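Local coordinates for protein D-glycero-D-manno-heptose 1-phosphate kinase (Bacteroides thetaiotaomicron, PDB 3K85) that probably acts as an ATP-dependent sugar kinase of the GHMP family, transferring phosphate to D-glycero-D-manno-heptose 1-phosphate, at residues I53-Y58 and S79-V84; E314-L319 and G324-F329; N86-D91 and E129-P134. All coordinates share one frame; numbering follows the deposited sequence.

Contact 1. Residues I53-Y58 and S79-V84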
loop_
_atom_site.group_PDB
_atom_site.type_symbol
_atom_site.label_atom_id
_atom_site.label_comp_id
_atom_site.label_asym_id
_atom_site.label_seq_id
_atom_site.Cartn_x
_atom_site.Cartn_y
_atom_site.Cartn_z
ATOM N N ILE A 53 -18.368 -34.339 -15.989
ATOM C CA ILE A 53 -17.842 -33.311 -15.108
ATOM C C ILE A 53 -17.605 -33.990 -13.773
ATOM O O ILE A 53 -18.536 -34.273 -13.022
ATOM C CB ILE A 53 -18.817 -32.138 -14.937
ATOM C CG1 ILE A 53 -18.387 -31.286 -13.741
ATOM C CG2 ILE A 53 -20.232 -32.654 -14.777
ATOM C CD1 ILE A 53 -19.307 -30.126 -13.454
ATOM N N GLU A 54 -16.336 -34.251 -13.497
ATOM C CA GLU A 54 -15.928 -34.935 -12.284
ATOM C C GLU A 54 -15.485 -33.989 -11.180
ATOM O O GLU A 54 -14.612 -33.146 -11.383
ATOM C CB GLU A 54 -14.804 -35.905 -12.631
ATOM C CG GLU A 54 -15.130 -36.766 -13.839
ATOM C CD GLU A 54 -13.985 -37.674 -14.241
ATOM O OE1 GLU A 54 -13.544 -38.485 -13.392
ATOM O OE2 GLU A 54 -13.529 -37.579 -15.406
ATOM N N ILE A 55 -16.085 -34.148 -10.007
ATOM C CA ILE A 55 -15.773 -33.323 -8.848
ATOM C C ILE A 55 -15.109 -34.096 -7.697
ATOM O O ILE A 55 -15.670 -35.052 -7.163
ATOM C CB ILE A 55 -17.051 -32.645 -8.329
ATOM C CG1 ILE A 55 -17.529 -31.619 -9.363
ATOM C CG2 ILE A 55 -16.802 -32.014 -6.970
ATOM C CD1 ILE A 55 -18.878 -31.007 -9.050
ATOM N N ASN A 56 -13.903 -33.678 -7.326
ATOM C CA ASN A 56 -13.185 -34.309 -6.228
ATOM C C ASN A 56 -12.800 -33.200 -5.246
ATOM O O ASN A 56 -11.686 -32.683 -5.281
ATOM C CB ASN A 56 -11.949 -35.043 -6.759
ATOM C CG ASN A 56 -11.169 -35.735 -5.660
ATOM O OD1 ASN A 56 -11.687 -35.958 -4.567
ATOM N ND2 ASN A 56 -9.919 -36.083 -5.943
ATOM N N ALA A 57 -13.745 -32.832 -4.382
ATOM C CA ALA A 57 -13.551 -31.768 -3.410
ATOM C C ALA A 57 -13.364 -32.249 -1.973
ATOM O O ALA A 57 -14.328 -32.513 -1.261
ATOM C CB ALA A 57 -14.727 -30.808 -3.478
ATOM N N TYR A 58 -12.113 -32.333 -1.543
ATOM C CA TYR A 58 -11.802 -32.770 -0.194
ATOM C C TYR A 58 -12.396 -31.830 0.861
ATOM O O TYR A 58 -12.627 -32.234 2.007
ATOM C CB TYR A 58 -10.277 -32.870 -0.033
ATOM C CG TYR A 58 -9.653 -33.881 -0.973
ATOM C CD1 TYR A 58 -9.399 -35.190 -0.559
ATOM C CD2 TYR A 58 -9.396 -33.552 -2.298
ATOM C CE1 TYR A 58 -8.903 -36.145 -1.450
ATOM C CE2 TYR A 58 -8.910 -34.493 -3.195
ATOM C CZ TYR A 58 -8.665 -35.791 -2.767
ATOM O OH TYR A 58 -8.209 -36.727 -3.671
ATOM N N SER A 79 -21.479 -27.414 -3.349
ATOM C CA SER A 79 -22.257 -26.229 -3.685
ATOM C C SER A 79 -21.361 -25.141 -4.279
ATOM O O SER A 79 -21.652 -24.593 -5.350
ATOM C CB SER A 79 -22.962 -25.697 -2.435
ATOM O OG SER A 79 -23.906 -26.632 -1.934
ATOM N N LEU A 80 -20.265 -24.844 -3.579
ATOM C CA LEU A 80 -19.313 -23.828 -4.013
ATOM C C LEU A 80 -18.872 -24.008 -5.459
ATOM O O LEU A 80 -18.900 -23.061 -6.245
ATOM C CB LEU A 80 -18.104 -23.838 -3.089
ATOM C CG LEU A 80 -18.169 -22.930 -1.858
ATOM C CD1 LEU A 80 -19.569 -22.830 -1.329
ATOM C CD2 LEU A 80 -17.225 -23.465 -0.810
ATOM N N ILE A 81 -18.466 -25.220 -5.813
ATOM C CA ILE A 81 -18.037 -25.509 -7.177
ATOM C C ILE A 81 -19.207 -25.343 -8.144
ATOM O O ILE A 81 -19.078 -24.744 -9.219
ATOM C CB ILE A 81 -17.515 -26.945 -7.291
ATOM C CG1 ILE A 81 -16.179 -27.065 -6.559
ATOM C CG2 ILE A 81 -17.394 -27.353 -8.753
ATOM C CD1 ILE A 81 -15.584 -28.453 -6.627
ATOM N N LYS A 82 -20.351 -25.895 -7.761
ATOM C CA LYS A 82 -21.546 -25.806 -8.587
ATOM C C LYS A 82 -21.979 -24.344 -8.750
ATOM O O LYS A 82 -22.313 -23.905 -9.851
ATOM C CB LYS A 82 -22.653 -26.661 -7.964
ATOM C CG LYS A 82 -22.328 -28.156 -8.015
ATOM C CD LYS A 82 -23.311 -28.997 -7.216
ATOM C CE LYS A 82 -22.968 -30.476 -7.320
ATOM N NZ LYS A 82 -23.875 -31.302 -6.482
ATOM N N GLY A 83 -21.962 -23.592 -7.654
ATOM C CA GLY A 83 -22.326 -22.184 -7.733
ATOM C C GLY A 83 -21.443 -21.420 -8.724
ATOM O O GLY A 83 -21.937 -20.695 -9.596
ATOM N N VAL A 84 -20.130 -21.589 -8.604
ATOM C CA VAL A 84 -19.210 -20.903 -9.494
ATOM C C VAL A 84 -19.418 -21.350 -10.923
ATOM O O VAL A 84 -19.574 -20.526 -11.822
ATOM C CB VAL A 84 -17.748 -21.163 -9.100
ATOM C CG1 VAL A 84 -16.819 -20.450 -10.072
ATOM C CG2 VAL A 84 -17.502 -20.680 -7.675
#

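Contact 2. Residues E314-L319 and G324-F329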
loop_
_atom_site.group_PDB
_atom_site.type_symbol
_atom_site.label_atom_id
_atom_site.label_comp_id
_atom_site.label_asym_id
_atom_site.label_seq_id
_atom_site.Cartn_x
_atom_site.Cartn_y
_atom_site.Cartn_z
ATOM N N GLU A 314 7.032 -19.582 25.050
ATOM C CA GLU A 314 6.398 -19.985 26.294
ATOM C C GLU A 314 4.903 -20.086 26.018
ATOM O O GLU A 314 4.304 -21.149 26.179
ATOM C CB GLU A 314 6.673 -18.946 27.381
ATOM C CG GLU A 314 7.227 -19.520 28.682
ATOM C CD GLU A 314 8.420 -20.450 28.472
ATOM O OE1 GLU A 314 8.212 -21.635 28.138
ATOM O OE2 GLU A 314 9.571 -19.993 28.636
ATOM N N VAL A 315 4.310 -18.978 25.583
ATOM C CA VAL A 315 2.890 -18.951 25.264
ATOM C C VAL A 315 2.515 -20.149 24.391
ATOM O O VAL A 315 1.579 -20.889 24.700
ATOM C CB VAL A 315 2.518 -17.642 24.517
ATOM C CG1 VAL A 315 1.081 -17.708 24.017
ATOM C CG2 VAL A 315 2.691 -16.444 25.447
ATOM N N VAL A 316 3.253 -20.344 23.303
ATOM C CA VAL A 316 2.969 -21.449 22.402
ATOM C C VAL A 316 3.052 -22.802 23.083
ATOM O O VAL A 316 2.225 -23.671 22.826
ATOM C CB VAL A 316 3.915 -21.440 21.183
ATOM C CG1 VAL A 316 3.874 -22.783 20.471
ATOM C CG2 VAL A 316 3.487 -20.349 20.215
ATOM N N ARG A 317 4.040 -22.990 23.950
ATOM C CA ARG A 317 4.189 -24.272 24.638
ATOM C C ARG A 317 3.043 -24.569 25.600
ATOM O O ARG A 317 2.539 -25.693 25.656
ATOM C CB ARG A 317 5.519 -24.326 25.393
ATOM C CG ARG A 317 6.685 -24.761 24.528
ATOM C CD ARG A 317 7.987 -24.746 25.304
ATOM N NE ARG A 317 9.070 -25.392 24.566
ATOM C CZ ARG A 317 10.304 -25.540 25.033
ATOM N NH1 ARG A 317 10.613 -25.086 26.241
ATOM N NH2 ARG A 317 11.228 -26.140 24.296
ATOM N N ALA A 318 2.638 -23.553 26.353
ATOM C CA ALA A 318 1.560 -23.689 27.318
ATOM C C ALA A 318 0.252 -24.040 26.626
ATOM O O ALA A 318 -0.403 -25.014 26.999
ATOM C CB ALA A 318 1.409 -22.401 28.102
ATOM N N LEU A 319 -0.122 -23.253 25.617
ATOM C CA LEU A 319 -1.363 -23.495 24.888
ATOM C C LEU A 319 -1.420 -24.880 24.240
ATOM O O LEU A 319 -2.457 -25.546 24.296
ATOM C CB LEU A 319 -1.588 -22.414 23.819
ATOM C CG LEU A 319 -1.903 -20.985 24.285
ATOM C CD1 LEU A 319 -2.075 -20.075 23.077
ATOM C CD2 LEU A 319 -3.166 -20.973 25.135
ATOM N N GLY A 324 -6.358 -28.061 22.568
ATOM C CA GLY A 324 -6.290 -27.634 21.181
ATOM C C GLY A 324 -4.855 -27.499 20.702
ATOM O O GLY A 324 -3.919 -27.859 21.417
ATOM N N PHE A 325 -4.675 -26.978 19.492
ATOM C CA PHE A 325 -3.335 -26.801 18.935
ATOM C C PHE A 325 -3.075 -25.393 18.414
ATOM O O PHE A 325 -4.002 -24.661 18.061
ATOM C CB PHE A 325 -3.080 -27.801 17.799
ATOM C CG PHE A 325 -4.014 -27.655 16.617
ATOM C CD1 PHE A 325 -3.704 -28.264 15.403
ATOM C CD2 PHE A 325 -5.210 -26.940 16.718
ATOM C CE1 PHE A 325 -4.566 -28.167 14.309
ATOM C CE2 PHE A 325 -6.079 -26.836 15.631
ATOM C CZ PHE A 325 -5.756 -27.452 14.426
ATOM N N VAL A 326 -1.800 -25.019 18.381
ATOM C CA VAL A 326 -1.411 -23.716 17.873
ATOM C C VAL A 326 -1.074 -23.894 16.397
ATOM O O VAL A 326 -0.307 -24.783 16.024
ATOM C CB VAL A 326 -0.191 -23.155 18.638
ATOM C CG1 VAL A 326 0.487 -22.052 17.831
ATOM C CG2 VAL A 326 -0.643 -22.608 19.982
HETATM N N MSE A 327 -1.672 -23.056 15.561
HETATM C CA MSE A 327 -1.453 -23.124 14.125
HETATM C C MSE A 327 -0.387 -22.130 13.671
HETATM O O MSE A 327 -0.592 -20.917 13.711
HETATM C CB MSE A 327 -2.772 -22.863 13.386
HETATM C CG MSE A 327 -2.677 -22.923 11.866
HETATM SE SE MSE A 327 -1.968 -24.605 11.181
HETATM C CE MSE A 327 -3.625 -25.487 10.700
ATOM N N PRO A 328 0.778 -22.637 13.245
ATOM C CA PRO A 328 1.865 -21.774 12.783
ATOM C C PRO A 328 1.493 -21.136 11.445
ATOM O O PRO A 328 0.903 -21.780 10.574
ATOM C CB PRO A 328 3.037 -22.740 12.672
ATOM C CG PRO A 328 2.369 -24.007 12.261
ATOM C CD PRO A 328 1.178 -24.055 13.185
ATOM N N PHE A 329 1.849 -19.868 11.280
ATOM C CA PHE A 329 1.507 -19.171 10.056
ATOM C C PHE A 329 2.514 -18.081 9.733
ATOM O O PHE A 329 3.370 -17.732 10.540
ATOM C CB PHE A 329 0.131 -18.514 10.213
ATOM C CG PHE A 329 0.166 -17.263 11.039
ATOM C CD1 PHE A 329 0.279 -16.018 10.429
ATOM C CD2 PHE A 329 0.208 -17.334 12.429
ATOM C CE1 PHE A 329 0.442 -14.863 11.192
ATOM C CE2 PHE A 329 0.373 -16.178 13.209
ATOM C CZ PHE A 329 0.491 -14.944 12.590
#

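Contact 3. Residues N86-D91 and E129-P134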
loop_
_atom_site.group_PDB
_atom_site.type_symbol
_atom_site.label_atom_id
_atom_site.label_comp_id
_atom_site.label_asym_id
_atom_site.label_seq_id
_atom_site.Cartn_x
_atom_site.Cartn_y
_atom_site.Cartn_z
ATOM N N ASN A 86 -21.998 -22.631 -12.351
ATOM C CA ASN A 86 -23.271 -22.162 -12.903
ATOM C C ASN A 86 -23.205 -20.682 -13.289
ATOM O O ASN A 86 -23.552 -20.297 -14.423
ATOM C CB ASN A 86 -24.415 -22.397 -11.904
ATOM C CG ASN A 86 -24.750 -23.878 -11.729
ATOM O OD1 ASN A 86 -24.540 -24.687 -12.635
ATOM N ND2 ASN A 86 -25.284 -24.230 -10.569
ATOM N N ARG A 87 -22.745 -19.870 -12.338
ATOM C CA ARG A 87 -22.608 -18.432 -12.516
ATOM C C ARG A 87 -21.776 -18.093 -13.747
ATOM O O ARG A 87 -22.137 -17.190 -14.501
ATOM C CB ARG A 87 -21.954 -17.820 -11.276
ATOM C CG ARG A 87 -22.187 -16.325 -11.103
ATOM C CD ARG A 87 -23.614 -16.041 -10.638
ATOM N NE ARG A 87 -23.718 -14.729 -10.005
ATOM C CZ ARG A 87 -23.576 -13.590 -10.662
ATOM N NH1 ARG A 87 -23.339 -13.617 -11.969
ATOM N NH2 ARG A 87 -23.640 -12.431 -10.015
ATOM N N ILE A 88 -20.667 -18.810 -13.949
ATOM C CA ILE A 88 -19.791 -18.564 -15.099
ATOM C C ILE A 88 -20.461 -18.998 -16.398
ATOM O O ILE A 88 -20.294 -18.355 -17.443
ATOM C CB ILE A 88 -18.398 -19.308 -14.976
ATOM C CG1 ILE A 88 -17.582 -18.753 -13.800
ATOM C CG2 ILE A 88 -17.581 -19.110 -16.248
ATOM C CD1 ILE A 88 -17.325 -17.260 -13.887
ATOM N N ILE A 89 -21.208 -20.098 -16.348
ATOM C CA ILE A 89 -21.900 -20.561 -17.557
ATOM C C ILE A 89 -22.943 -19.524 -17.966
ATOM O O ILE A 89 -23.092 -19.231 -19.151
ATOM C CB ILE A 89 -22.613 -21.927 -17.347
ATOM C CG1 ILE A 89 -21.577 -23.027 -17.090
ATOM C CG2 ILE A 89 -23.439 -22.280 -18.591
ATOM C CD1 ILE A 89 -20.663 -23.302 -18.272
ATOM N N ARG A 90 -23.646 -18.966 -16.979
ATOM C CA ARG A 90 -24.665 -17.956 -17.235
ATOM C C ARG A 90 -24.090 -16.624 -17.699
ATOM O O ARG A 90 -24.389 -16.157 -18.799
ATOM C CB ARG A 90 -25.507 -17.702 -15.983
ATOM C CG ARG A 90 -26.378 -18.859 -15.576
ATOM C CD ARG A 90 -27.585 -18.342 -14.840
ATOM N NE ARG A 90 -27.227 -17.660 -13.606
ATOM C CZ ARG A 90 -26.824 -18.282 -12.503
ATOM N NH1 ARG A 90 -26.730 -19.610 -12.486
ATOM N NH2 ARG A 90 -26.526 -17.579 -11.417
ATOM N N ASP A 91 -23.272 -16.014 -16.848
ATOM C CA ASP A 91 -22.667 -14.728 -17.154
ATOM C C ASP A 91 -21.977 -14.642 -18.499
ATOM O O ASP A 91 -21.982 -13.593 -19.135
ATOM C CB ASP A 91 -21.687 -14.333 -16.054
ATOM C CG ASP A 91 -22.388 -13.764 -14.845
ATOM O OD1 ASP A 91 -23.638 -13.689 -14.874
ATOM O OD2 ASP A 91 -21.699 -13.393 -13.873
ATOM N N GLU A 129 -8.590 -18.238 -15.252
ATOM C CA GLU A 129 -7.361 -18.685 -15.911
ATOM C C GLU A 129 -7.732 -19.632 -17.059
ATOM O O GLU A 129 -7.249 -19.511 -18.186
ATOM C CB GLU A 129 -6.489 -19.427 -14.893
ATOM C CG GLU A 129 -5.116 -19.815 -15.388
ATOM C CD GLU A 129 -4.296 -18.616 -15.808
ATOM O OE1 GLU A 129 -4.304 -17.601 -15.074
ATOM O OE2 GLU A 129 -3.636 -18.696 -16.870
ATOM N N TRP A 130 -8.600 -20.579 -16.735
ATOM C CA TRP A 130 -9.115 -21.588 -17.659
ATOM C C TRP A 130 -9.757 -20.945 -18.910
ATOM O O TRP A 130 -9.319 -21.178 -20.037
ATOM C CB TRP A 130 -10.123 -22.440 -16.856
ATOM C CG TRP A 130 -11.020 -23.455 -17.547
ATOM C CD1 TRP A 130 -12.207 -23.961 -17.051
ATOM C CD2 TRP A 130 -10.802 -24.115 -18.794
ATOM N NE1 TRP A 130 -12.730 -24.886 -17.914
ATOM C CE2 TRP A 130 -11.890 -25.003 -18.991
ATOM C CE3 TRP A 130 -9.798 -24.048 -19.765
ATOM C CZ2 TRP A 130 -11.996 -25.812 -20.126
ATOM C CZ3 TRP A 130 -9.904 -24.855 -20.894
ATOM C CH2 TRP A 130 -10.996 -25.724 -21.063
ATOM N N LEU A 131 -10.765 -20.103 -18.706
ATOM C CA LEU A 131 -11.477 -19.500 -19.833
ATOM C C LEU A 131 -11.100 -18.057 -20.215
ATOM O O LEU A 131 -11.894 -17.362 -20.850
ATOM C CB LEU A 131 -12.980 -19.580 -19.554
ATOM C CG LEU A 131 -13.434 -20.903 -18.913
ATOM C CD1 LEU A 131 -14.815 -20.745 -18.312
ATOM C CD2 LEU A 131 -13.409 -22.010 -19.935
ATOM N N SER A 132 -9.896 -17.619 -19.851
ATOM C CA SER A 132 -9.440 -16.259 -20.156
ATOM C C SER A 132 -10.547 -15.224 -19.965
ATOM O O SER A 132 -10.782 -14.385 -20.835
ATOM C CB SER A 132 -8.925 -16.176 -21.593
ATOM O OG SER A 132 -7.830 -17.052 -21.797
ATOM N N LEU A 133 -11.221 -15.289 -18.821
ATOM C CA LEU A 133 -12.311 -14.372 -18.508
ATOM C C LEU A 133 -11.816 -12.975 -18.144
ATOM O O LEU A 133 -10.801 -12.818 -17.473
ATOM C CB LEU A 133 -13.140 -14.929 -17.347
ATOM C CG LEU A 133 -13.684 -16.350 -17.527
ATOM C CD1 LEU A 133 -14.325 -16.805 -16.241
ATOM C CD2 LEU A 133 -14.685 -16.381 -18.667
ATOM N N PRO A 134 -12.542 -11.936 -18.579
ATOM C CA PRO A 134 -12.153 -10.554 -18.281
ATOM C C PRO A 134 -12.543 -10.101 -16.868
ATOM O O PRO A 134 -13.287 -9.132 -16.709
ATOM C CB PRO A 134 -12.878 -9.766 -19.363
ATOM C CG PRO A 134 -14.163 -10.533 -19.499
ATOM C CD PRO A 134 -13.693 -11.972 -19.502
#

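Contact 1. Residues I53-Y58 and S79-V84
In Ile55 and Ile81 alike, CG1 lies anti to the carbonyl carbon (chi1 -68° and -70°) and an extended second torsion carries CD1 well out from CB, which gives two forked side chains of the same shape. They lie alongside each other, running opposite ways, and each pairs its short branch with the other's long one. CD1 of Ile81 comes to 3.8 Å from CG2 of Ile55, while CD1 of Ile55 lies 4.0 Å from CG2 of Ile81. The reach of CD1 of Ile81 does not end there, for it also lies 4.0 Å from CB of Ala57. A single methyl suits Ala57, which points toward the helix from the next inward-facing position of the strand and meets the end of Ile81.

Helix 79-91 here covers one face of the large mixed sheet of the S5-like N-terminal half of a GHMP kinase. Strand 52-57 runs between strands 62-67 and 99-105, and the short axes of 53-57 and 79-84 approach to 10.2 Å with their directions 137° apart. Ile123 of helix 115-131 and Thr103 of strand 99-105 also touch Ile81, so this beta-branched residue fills a buried layer shared by sheet and helices.

Lys82 contributes carbon rather than charge to the strand: its extended chain passes Ile55, with CE of Lys82 4.5 Å from CD1 of Ile55. Beyond CE, the ammonium NZ forms a salt bridge with Asp75 and hydrogen bonds with Glu77 O and Tyr66 OH, so a long lysine can be buried along its length while its polar end is satisfied.

Contact 2. Residues E314-L319 and G324-F329
Val316 on the helix and Val326 on the extended chain that follows it bring their CA atoms to 6.7 Å, close enough for the side chain of Val326 to fill the gap, with Val316 meeting it from its flank. Val326 points toward the helix and uses both of its methyls. With CG1 anti to its own backbone N (chi1 161°), the fork opens so that CG1 meets the side chain of Val316, and CG2 the backbone O of Val316 and CB of Leu319. CG1 of Val326 lies 4.2 Å from CG2 of Val316, and these two valines are turned roughly perpendicular, touching by one methyl each. CG2 of Val326 instead lies 4.0 Å from CB of Leu319, at the root of that side chain rather than at its end, and 4.2 Å from the backbone O of Val316.

The spacing of the helical partners, three residues apart, places Val316 and Leu319 side by side on one flank, and Val326 is pressed against both. Leucine suits its buried place: CB meets Val326 while the rest of the side chain leads away from it, and Leu319 also touches Ala284. Gly324 comes in backbone to backbone, its O 4.0 Å from O of Leu319; both are acceptors, so this is mere proximity of the backbones.

The extended chain is also tied by backbone hydrogen bonds to strand 199-202 and the residue after it: Phe325 with Phe203, and Met327, a selenomethionine, with Leu201. Val316 also touches Val200, and Val326 touches Tyr202, both of strand 199-202. The arrangement is a helix returning through a short turn into an extended chain that runs beside that strand, helix 309-320 packing through its apolar flank in the alpha/beta C-terminal domain of a GHMP kinase.

Contact 3. Residues N86-D91 and E129-P134
Ile88 reaches across from helix 79-91 to Leu131 and Leu133 at the end of helix 115-131, and its branches can be followed outward from CB, which points toward that helix end. The first branch, CG2, sits anti to the backbone N and touches both leucines on the same side, 3.8 Å from CD1 of Leu131 and 4.0 Å from CD1 of Leu133. The second, CG1, serves mainly as a link. Rotation about CB-CG1 (chi2 -57°) turns CD1 back toward CA while it stays beside CG2, so both methyls can meet Leu133. CD1 of Ile88 then lies 3.8 Å from CD1 of Leu133, so one leucine methyl is met by two methyls of the isoleucine. Both pairs of side chains meet at a slant.

The leucines can converge because the chain turns between them: Ser132, with positive phi (41°), ends the helix in a Schellman motif, and the turn brings the next residue, Leu133, beside Leu131 against Ile88. CD2 of Leu131 lies over the rim of one face of the neighbouring Trp130 ring. Leu124 and Ile128, a turn or two back along helix 115-131, touch Ile88 and Leu133 respectively and extend the apolar patch.

Polar groups stay on other flanks of helix 79-91. Arg87 forms salt bridges with Asp91 one turn on and with Glu146 of helix 137-151, while Arg90 pairs with Asp151. Between the two segments themselves the chemistry is purely aliphatic: with no hydrogen bond or charge pair joining them, their fit rests on methyl shape and the exclusion of water, and imposes no directional bonding.

How the contacts relate
Along the chain the order is contact 1, contact 3, contact 2. The first two are halves of one piece of architecture: helix 79-91 meets strand 52-57 of the mixed sheet through its first turns and the end of helix 115-131 through its last, with centres about 15 Å apart. One helix is thereby fixed both to the sheet and to a neighbouring helix in the N-terminal half. Contact 2 belongs to the C-terminal half, its centre about 34 Å from that of contact 1 and 41 Å from that of contact 3, which lies on the opposite side of the chain's centre. Each half is thus packed internally by its own apolar contacts.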